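PDB 4H3D: 3-dehydroquinate dehydratase from Clostridium difficile, which catalyses the cis-dehydration of 3-dehydroquinate to 3-dehydroshikimate through an imine intermediate, the third step of the chorismate pathway to aromatic amino acids. Local coordinates for residues K5-Q9 / G169-P173; N58-I62 / K94-Y100; L121-D125 / R164-L168. The contacts are given in a common frame with arbitrary orientation. Residues are numbered along the deposited sequence.

Contact 1: K5-Q9 / G169-P173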
loop_
_atom_site.group_PDB
_atom_site.type_symbol
_atom_site.label_atom_id
_atom_site.label_comp_id
_atom_site.label_asym_id
_atom_site.label_seq_id
_atom_site.Cartn_x
_atom_site.Cartn_y
_atom_site.Cartn_z
ATOM N N LYS B 5 -16.889 12.953 -14.579
ATOM C CA LYS B 5 -17.106 11.523 -14.746
ATOM C C LYS B 5 -18.427 11.065 -14.194
ATOM O O LYS B 5 -18.948 11.647 -13.250
ATOM C CB LYS B 5 -16.047 10.743 -13.983
ATOM C CG LYS B 5 -14.629 11.062 -14.321
ATOM C CD LYS B 5 -13.706 10.114 -13.556
ATOM C CE LYS B 5 -12.259 10.399 -13.823
ATOM N NZ LYS B 5 -11.436 9.430 -13.085
ATOM N N ARG B 6 -18.963 10.000 -14.780
ATOM C CA ARG B 6 -20.185 9.394 -14.295
ATOM C C ARG B 6 -19.842 8.532 -13.087
ATOM O O ARG B 6 -18.711 8.050 -12.955
ATOM C CB ARG B 6 -20.818 8.531 -15.395
ATOM C CG ARG B 6 -19.820 7.623 -16.069
ATOM C CD ARG B 6 -20.266 7.125 -17.450
ATOM N NE ARG B 6 -20.926 5.821 -17.428
ATOM C CZ ARG B 6 -21.142 5.092 -18.518
ATOM N NH1 ARG B 6 -20.760 5.550 -19.700
ATOM N NH2 ARG B 6 -21.736 3.913 -18.430
ATOM N N LYS B 7 -20.801 8.380 -12.183
ATOM C CA LYS B 7 -20.638 7.483 -11.043
ATOM C C LYS B 7 -21.468 6.279 -11.431
ATOM O O LYS B 7 -22.350 6.382 -12.294
ATOM C CB LYS B 7 -21.140 8.102 -9.726
ATOM C CG LYS B 7 -20.084 8.918 -8.939
ATOM C CD LYS B 7 -19.681 10.219 -9.622
ATOM C CE LYS B 7 -18.483 10.904 -8.906
ATOM N NZ LYS B 7 -18.735 11.205 -7.459
ATOM N N VAL B 8 -21.185 5.132 -10.844
ATOM C CA VAL B 8 -21.965 3.946 -11.146
ATOM C C VAL B 8 -22.691 3.518 -9.878
ATOM O O VAL B 8 -22.061 3.082 -8.930
ATOM C CB VAL B 8 -21.092 2.822 -11.675
ATOM C CG1 VAL B 8 -21.916 1.571 -11.880
ATOM C CG2 VAL B 8 -20.430 3.240 -12.965
ATOM N N GLN B 9 -24.018 3.670 -9.868
ATOM C CA GLN B 9 -24.834 3.303 -8.714
ATOM C C GLN B 9 -25.351 1.879 -8.882
ATOM O O GLN B 9 -25.906 1.535 -9.926
ATOM C CB GLN B 9 -26.016 4.263 -8.576
ATOM C CG GLN B 9 -26.851 4.105 -7.282
ATOM C CD GLN B 9 -26.161 4.654 -6.025
ATOM O OE1 GLN B 9 -26.528 4.297 -4.899
ATOM N NE2 GLN B 9 -25.168 5.527 -6.214
ATOM N N GLY B 169 -18.912 0.448 -24.149
ATOM C CA GLY B 169 -20.015 0.696 -23.227
ATOM C C GLY B 169 -19.871 0.107 -21.839
ATOM O O GLY B 169 -20.860 0.020 -21.109
ATOM N N ALA B 170 -18.668 -0.310 -21.443
ATOM C CA ALA B 170 -18.508 -0.804 -20.067
ATOM C C ALA B 170 -18.843 0.323 -19.099
ATOM O O ALA B 170 -18.431 1.453 -19.303
ATOM C CB ALA B 170 -17.083 -1.267 -19.808
ATOM N N ASP B 171 -19.606 0.022 -18.061
ATOM C CA ASP B 171 -19.820 0.986 -17.012
ATOM C C ASP B 171 -18.538 1.043 -16.173
ATOM O O ASP B 171 -18.200 2.093 -15.623
ATOM C CB ASP B 171 -21.004 0.565 -16.141
ATOM C CG ASP B 171 -22.310 0.554 -16.910
ATOM O OD1 ASP B 171 -22.886 1.638 -17.110
ATOM O OD2 ASP B 171 -22.769 -0.543 -17.295
ATOM N N LEU B 172 -17.824 -0.098 -16.109
ATOM C CA LEU B 172 -16.624 -0.250 -15.289
ATOM C C LEU B 172 -15.557 -1.109 -15.971
ATOM O O LEU B 172 -15.575 -2.345 -15.860
ATOM C CB LEU B 172 -16.989 -0.910 -13.937
ATOM C CG LEU B 172 -17.932 -0.156 -12.996
ATOM C CD1 LEU B 172 -18.397 -1.076 -11.847
ATOM C CD2 LEU B 172 -17.284 1.125 -12.456
ATOM N N PRO B 173 -14.649 -0.472 -16.720
ATOM C CA PRO B 173 -13.522 -1.189 -17.295
ATOM C C PRO B 173 -12.680 -1.829 -16.201
ATOM O O PRO B 173 -12.432 -1.197 -15.165
ATOM C CB PRO B 173 -12.715 -0.092 -17.969
ATOM C CG PRO B 173 -13.667 0.975 -18.264
ATOM C CD PRO B 173 -14.694 0.926 -17.159
HETATM O O HOH W 1 -21.929 2.484 -20.531
#
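This is where the N-terminal hairpin of a type I dehydroquinase, strands 8-10 and 13-15, meets the foot of a TIM-barrel strand, 172-177, just before that strand brings in the Schiff-base lysine, Lys174. The segment 169-173 starts with a Schellman motif: Gly169, at positive phi (89°), ends helix 155-167 where a CB would jam against the preceding carbonyl. The nearest CA atoms across the two segments are those of Val8 and Asp171, 6.9 Å apart, so side chains fill the gap. Val8 points toward the barrel with chi1 at t, and its CG2 serves two neighbours, lying 3.8 Å from Leu172 CD2 and 3.7 Å from Asp171 O. Leu172, an m,t rotamer, leaves its own backbone sideways yet swings CD2 round to Val8; Ile15 of the hairpin's other strand and Pro203 also pack on it. Arg6 (chi1 p, chi2 t, chi3 near -95°) carries its guanidinium across the gap to an edge-on salt bridge between its NH2 and Asp171 OD1. The hydrogen bond within it is weak (127°), and the carboxylate's strongest partner is Val142 N, bonded to OD2, which is also hydrogen-bonded to His136 NE2. A water bridges the two segments, accepting from Arg6 NH2 at 2.5 Å and donating to Gly169 O at 2.7 Å, while Arg6 NH2 sits 2.9 Å from Asp171 OD1.

Contact 2: N58-I62 / K94-Y100; sequences NVENI and KLISRDY
Build this contact round Tyr100, Glu60 and Val59. Asn58 to Asn61 form a type I turn, closed by Asn61 N to Asn58 O at 2.9 Å, and Asn61 then takes the N-cap position of helix 62-76. In the other segment, 94-97 is extended and leads into helix 98-110, whose N-cap Ser97 (chi1 p) accepts from Tyr100 N through OG at 2.9 Å. CA atoms lie 8.6 Å apart for Val59 and Lys94, 7.7 Å for Glu60 and Ile96. Tyr100, chi1 at t, reaches across from the first helical turn and donates from OH to Val59 O at 2.6 Å, near the ring plane. Both segments run from a beta-alpha loop of the TIM barrel, after strands 48-52 and 81-84, into the helix that follows, so the contact joins the starts of two consecutive outer helices. Glu60, m,t with chi3 at -68°, sets OE1 2.8 Å from Lys94 NZ in a salt bridge, and its CG lies 4.2 Å from Ile96 CG2. Lys94 is t,p,t,t, so its chain lies along Val59 before reaching the carboxylate. Val59, chi1 p, points toward 94-100, with CG1 3.8 Å from Lys94 CG, and packs on Phe85 and Leu104.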
loop_
_atom_site.group_PDB
_atom_site.type_symbol
_atom_site.label_atom_id
_atom_site.label_comp_id
_atom_site.label_asym_id
_atom_site.label_seq_id
_atom_site.Cartn_x
_atom_site.Cartn_y
_atom_site.Cartn_z
ATOM N N ASN B 58 -23.181 -27.217 -11.799
ATOM C CA ASN B 58 -24.301 -27.289 -12.743
ATOM C C ASN B 58 -24.496 -26.022 -13.573
ATOM O O ASN B 58 -25.601 -25.758 -14.038
ATOM C CB ASN B 58 -25.589 -27.649 -11.978
ATOM C CG ASN B 58 -25.520 -29.026 -11.351
ATOM O OD1 ASN B 58 -24.878 -29.926 -11.882
ATOM N ND2 ASN B 58 -26.177 -29.195 -10.211
ATOM N N VAL B 59 -23.407 -25.268 -13.808
ATOM C CA VAL B 59 -23.484 -23.991 -14.536
ATOM C C VAL B 59 -24.101 -24.133 -15.925
ATOM O O VAL B 59 -24.694 -23.194 -16.432
ATOM C CB VAL B 59 -22.092 -23.265 -14.629
ATOM C CG1 VAL B 59 -21.092 -24.080 -15.424
ATOM C CG2 VAL B 59 -22.238 -21.839 -15.248
ATOM N N GLU B 60 -23.977 -25.310 -16.534
ATOM C CA GLU B 60 -24.523 -25.533 -17.887
ATOM C C GLU B 60 -26.049 -25.689 -17.930
ATOM O O GLU B 60 -26.642 -25.723 -19.008
ATOM C CB GLU B 60 -23.850 -26.734 -18.539
ATOM C CG GLU B 60 -22.390 -26.498 -18.853
ATOM C CD GLU B 60 -21.688 -27.766 -19.271
ATOM O OE1 GLU B 60 -21.521 -28.675 -18.419
ATOM O OE2 GLU B 60 -21.279 -27.839 -20.437
ATOM N N ASN B 61 -26.680 -25.773 -16.762
ATOM C CA ASN B 61 -28.119 -25.856 -16.677
ATOM C C ASN B 61 -28.676 -24.542 -16.119
ATOM O O ASN B 61 -28.585 -24.262 -14.910
ATOM C CB ASN B 61 -28.519 -27.018 -15.819
ATOM C CG ASN B 61 -29.969 -27.335 -15.941
ATOM O OD1 ASN B 61 -30.814 -26.595 -15.458
ATOM N ND2 ASN B 61 -30.282 -28.451 -16.611
ATOM N N ILE B 62 -29.256 -23.746 -17.010
ATOM C CA ILE B 62 -29.716 -22.412 -16.655
ATOM C C ILE B 62 -30.743 -22.423 -15.518
ATOM O O ILE B 62 -30.736 -21.542 -14.670
ATOM C CB ILE B 62 -30.267 -21.660 -17.910
ATOM C CG1 ILE B 62 -30.494 -20.190 -17.596
ATOM C CG2 ILE B 62 -31.537 -22.309 -18.420
ATOM C CD1 ILE B 62 -29.254 -19.484 -17.186
ATOM N N LYS B 94 -14.341 -23.803 -15.970
ATOM C CA LYS B 94 -15.219 -24.615 -16.788
ATOM C C LYS B 94 -15.297 -24.178 -18.248
ATOM O O LYS B 94 -15.555 -23.010 -18.547
ATOM C CB LYS B 94 -16.614 -24.522 -16.155
ATOM C CG LYS B 94 -17.722 -25.218 -16.873
ATOM C CD LYS B 94 -17.595 -26.729 -16.826
ATOM C CE LYS B 94 -18.850 -27.325 -17.435
ATOM N NZ LYS B 94 -18.869 -28.795 -17.385
ATOM N N LEU B 95 -15.071 -25.124 -19.156
ATOM C CA LEU B 95 -15.211 -24.852 -20.583
ATOM C C LEU B 95 -16.696 -24.829 -20.956
ATOM O O LEU B 95 -17.441 -25.748 -20.600
ATOM C CB LEU B 95 -14.524 -25.933 -21.426
ATOM C CG LEU B 95 -12.999 -26.053 -21.368
ATOM C CD1 LEU B 95 -12.545 -27.325 -22.088
ATOM C CD2 LEU B 95 -12.325 -24.805 -21.972
ATOM N N ILE B 96 -17.121 -23.766 -21.640
ATOM C CA ILE B 96 -18.478 -23.679 -22.199
ATOM C C ILE B 96 -18.404 -23.022 -23.569
ATOM O O ILE B 96 -17.389 -22.390 -23.924
ATOM C CB ILE B 96 -19.484 -22.887 -21.309
ATOM C CG1 ILE B 96 -19.054 -21.426 -21.179
ATOM C CG2 ILE B 96 -19.657 -23.580 -19.967
ATOM C CD1 ILE B 96 -20.063 -20.531 -20.422
ATOM N N SER B 97 -19.477 -23.137 -24.338
ATOM C CA SER B 97 -19.488 -22.559 -25.650
ATOM C C SER B 97 -19.696 -21.058 -25.596
ATOM O O SER B 97 -20.144 -20.494 -24.591
ATOM C CB SER B 97 -20.582 -23.190 -26.529
ATOM O OG SER B 97 -21.878 -22.766 -26.124
ATOM N N ARG B 98 -19.353 -20.427 -26.704
ATOM C CA ARG B 98 -19.518 -19.007 -26.916
ATOM C C ARG B 98 -21.009 -18.652 -26.862
ATOM O O ARG B 98 -21.411 -17.663 -26.242
ATOM C CB ARG B 98 -18.917 -18.698 -28.288
ATOM C CG ARG B 98 -19.121 -17.334 -28.844
ATOM C CD ARG B 98 -18.103 -17.152 -29.960
ATOM N NE ARG B 98 -16.774 -17.346 -29.395
ATOM C CZ ARG B 98 -16.047 -16.362 -28.880
ATOM N NH1 ARG B 98 -16.514 -15.131 -28.915
ATOM N NH2 ARG B 98 -14.853 -16.609 -28.349
ATOM N N ASP B 99 -21.820 -19.484 -27.504
ATOM C CA ASP B 99 -23.262 -19.295 -27.514
ATOM C C ASP B 99 -23.841 -19.420 -26.107
ATOM O O ASP B 99 -24.715 -18.638 -25.737
ATOM C CB ASP B 99 -23.943 -20.289 -28.461
ATOM C CG ASP B 99 -23.754 -19.922 -29.930
ATOM O OD1 ASP B 99 -23.435 -18.751 -30.235
ATOM O OD2 ASP B 99 -23.933 -20.804 -30.775
ATOM N N TYR B 100 -23.358 -20.384 -25.318
ATOM C CA TYR B 100 -23.885 -20.532 -23.964
ATOM C C TYR B 100 -23.423 -19.378 -23.072
ATOM O O TYR B 100 -24.154 -18.949 -22.205
ATOM C CB TYR B 100 -23.542 -21.880 -23.318
ATOM C CG TYR B 100 -24.258 -22.040 -21.983
ATOM C CD1 TYR B 100 -25.652 -22.117 -21.932
ATOM C CD2 TYR B 100 -23.556 -22.084 -20.785
ATOM C CE1 TYR B 100 -26.323 -22.231 -20.722
ATOM C CE2 TYR B 100 -24.218 -22.205 -19.571
ATOM C CZ TYR B 100 -25.609 -22.282 -19.552
ATOM O OH TYR B 100 -26.271 -22.407 -18.353
#

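Contact 3: L121-D125 / R164-L168; sequences LFMGD and RMQEL
One arginine holds two acids, in a salt-bridge network of Asp125, Arg164 and Glu167. Arg164, with chi1 to chi3 at t, p and t, reaches from the last turn of helix 155-167: NH2 makes a salt bridge with Glu167 OE1 (3.0 Å), while NH1 makes one with Asp125 (chi1 m) through weak hydrogen bonds to OD1 and OD2, both 3.3 Å. A water also bridges the pair, accepting from Arg164 NE and donating to Asp125 OD1, each at 2.7 Å. Let 121-123 run as a 3-10 segment with Leu121 O accepting from Gly124 N at 3.1 Å; then give Gly124 phi 96° and psi 161°, values that call for glycine, at the N-cap of helix 125-137. In 164-168, keep helical angles through Glu167, with Leu168 N bonded to Arg164 O at 2.9 Å. Pair the CA atoms of Leu121 with Met165 (7.2 Å) and Asp125 with Leu168 (7.8 Å). Leu121 (t,p), pointing toward the helix, puts CD1 3.5 Å from CD1 of Leu168 (m,t) and CD2 4.3 Å from CE of Met165 (m,t,t). The Met165 side chain is about 6 Å from that of Lys174. This is TIM-barrel packing: the 3-10 turn and start of helix 125-137 against the end of helix 155-167, with Leu121, Met165 and Leu168 lying over strand 141-148, which comes between the two helices in the chain.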
loop_
_atom_site.group_PDB
_atom_site.type_symbol
_atom_site.label_atom_id
_atom_site.label_comp_id
_atom_site.label_asym_id
_atom_site.label_seq_id
_atom_site.Cartn_x
_atom_site.Cartn_y
_atom_site.Cartn_z
ATOM N N LEU B 121 -13.516 -8.793 -22.499
ATOM C CA LEU B 121 -13.139 -8.095 -23.742
ATOM C C LEU B 121 -12.793 -9.082 -24.880
ATOM O O LEU B 121 -13.159 -8.884 -26.040
ATOM C CB LEU B 121 -11.922 -7.211 -23.482
ATOM C CG LEU B 121 -11.414 -6.363 -24.649
ATOM C CD1 LEU B 121 -12.484 -5.372 -25.109
ATOM C CD2 LEU B 121 -10.132 -5.645 -24.270
ATOM N N PHE B 122 -12.093 -10.137 -24.515
ATOM C CA PHE B 122 -11.579 -11.114 -25.454
ATOM C C PHE B 122 -12.669 -11.933 -26.191
ATOM O O PHE B 122 -12.387 -12.571 -27.199
ATOM C CB PHE B 122 -10.562 -12.036 -24.727
ATOM C CG PHE B 122 -9.497 -12.599 -25.628
ATOM C CD1 PHE B 122 -8.547 -11.753 -26.198
ATOM C CD2 PHE B 122 -9.395 -13.955 -25.861
ATOM C CE1 PHE B 122 -7.549 -12.242 -27.007
ATOM C CE2 PHE B 122 -8.397 -14.459 -26.679
ATOM C CZ PHE B 122 -7.470 -13.604 -27.258
ATOM N N MET B 123 -13.897 -11.908 -25.676
ATOM C CA MET B 123 -15.020 -12.588 -26.335
ATOM C C MET B 123 -15.354 -11.940 -27.684
ATOM O O MET B 123 -15.983 -12.561 -28.535
ATOM C CB MET B 123 -16.253 -12.599 -25.422
ATOM C CG MET B 123 -16.076 -13.462 -24.196
ATOM S SD MET B 123 -15.903 -15.203 -24.610
ATOM C CE MET B 123 -17.493 -15.529 -25.352
ATOM N N GLY B 124 -14.925 -10.695 -27.876
ATOM C CA GLY B 124 -15.132 -9.993 -29.150
ATOM C C GLY B 124 -16.346 -9.089 -29.194
ATOM O O GLY B 124 -17.281 -9.249 -28.417
ATOM N N ASP B 125 -16.331 -8.163 -30.145
ATOM C CA ASP B 125 -17.391 -7.163 -30.285
ATOM C C ASP B 125 -18.806 -7.719 -30.454
ATOM O O ASP B 125 -19.763 -7.143 -29.920
ATOM C CB ASP B 125 -17.096 -6.229 -31.463
ATOM C CG ASP B 125 -15.833 -5.397 -31.263
ATOM O OD1 ASP B 125 -15.399 -5.208 -30.104
ATOM O OD2 ASP B 125 -15.268 -4.925 -32.289
ATOM N N ARG B 164 -10.749 1.129 -24.863
ATOM C CA ARG B 164 -11.595 0.295 -25.717
ATOM C C ARG B 164 -12.841 -0.191 -24.935
ATOM O O ARG B 164 -13.979 -0.244 -25.485
ATOM C CB ARG B 164 -10.807 -0.887 -26.292
ATOM C CG ARG B 164 -11.596 -1.763 -27.279
ATOM C CD ARG B 164 -12.154 -0.960 -28.459
ATOM N NE ARG B 164 -13.059 -1.759 -29.276
ATOM C CZ ARG B 164 -14.008 -1.261 -30.066
ATOM N NH1 ARG B 164 -14.784 -2.082 -30.761
ATOM N NH2 ARG B 164 -14.210 0.054 -30.147
ATOM N N MET B 165 -12.635 -0.512 -23.658
ATOM C CA MET B 165 -13.726 -0.948 -22.789
ATOM C C MET B 165 -14.753 0.170 -22.625
ATOM O O MET B 165 -15.956 -0.089 -22.617
ATOM C CB MET B 165 -13.188 -1.395 -21.446
ATOM C CG MET B 165 -12.375 -2.684 -21.516
ATOM S SD MET B 165 -11.476 -2.874 -20.001
ATOM C CE MET B 165 -10.721 -4.470 -20.193
ATOM N N GLN B 166 -14.290 1.411 -22.509
ATOM C CA GLN B 166 -15.232 2.545 -22.472
ATOM C C GLN B 166 -16.004 2.640 -23.782
ATOM O O GLN B 166 -17.235 2.830 -23.782
ATOM C CB GLN B 166 -14.516 3.870 -22.215
ATOM C CG GLN B 166 -14.012 4.037 -20.815
ATOM C CD GLN B 166 -13.542 5.464 -20.534
ATOM O OE1 GLN B 166 -13.631 5.940 -19.410
ATOM N NE2 GLN B 166 -13.054 6.150 -21.569
ATOM N N GLU B 167 -15.293 2.508 -24.902
ATOM C CA GLU B 167 -15.925 2.595 -26.221
ATOM C C GLU B 167 -16.985 1.512 -26.414
ATOM O O GLU B 167 -17.986 1.737 -27.094
ATOM C CB GLU B 167 -14.874 2.522 -27.345
ATOM C CG GLU B 167 -13.921 3.713 -27.386
ATOM C CD GLU B 167 -12.738 3.502 -28.343
ATOM O OE1 GLU B 167 -12.708 2.463 -29.062
ATOM O OE2 GLU B 167 -11.831 4.371 -28.361
ATOM N N LEU B 168 -16.768 0.350 -25.809
ATOM C CA LEU B 168 -17.711 -0.761 -25.898
ATOM C C LEU B 168 -18.894 -0.623 -24.918
ATOM O O LEU B 168 -19.776 -1.462 -24.876
ATOM C CB LEU B 168 -16.989 -2.088 -25.698
ATOM C CG LEU B 168 -16.136 -2.532 -26.887
ATOM C CD1 LEU B 168 -15.199 -3.693 -26.501
ATOM C CD2 LEU B 168 -17.009 -2.908 -28.096
HETATM O O HOH W 2 -12.923 -4.405 -29.443
#

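In the fold
All three contacts belong to one TIM barrel. Along the chain contact 2 closes before contact 3 opens, and contact 1 encloses both. Contacts 1 and 3 are neighbours, centres about 14 Å apart: helix 155-167 is followed by strand 172-177 after a short turn, Ala170 N lies 3.0 Å from Met165 O, a probable hydrogen bond, and Pro173 packs on Met165. Contact 2 sits further round, its centre about 21 Å from that of contact 3 and 27 Å from that of contact 1; Arg98 NH1 and Met123 O, 2.7 Å apart, probably hydrogen-bond it to contact 3. Contact 2 joins the beta-alpha units of strands 48-52 and 81-84, contact 3 those of 116-120 and 141-148, and contact 1 sets the N-terminal hairpin against the start of the strand carrying Lys174.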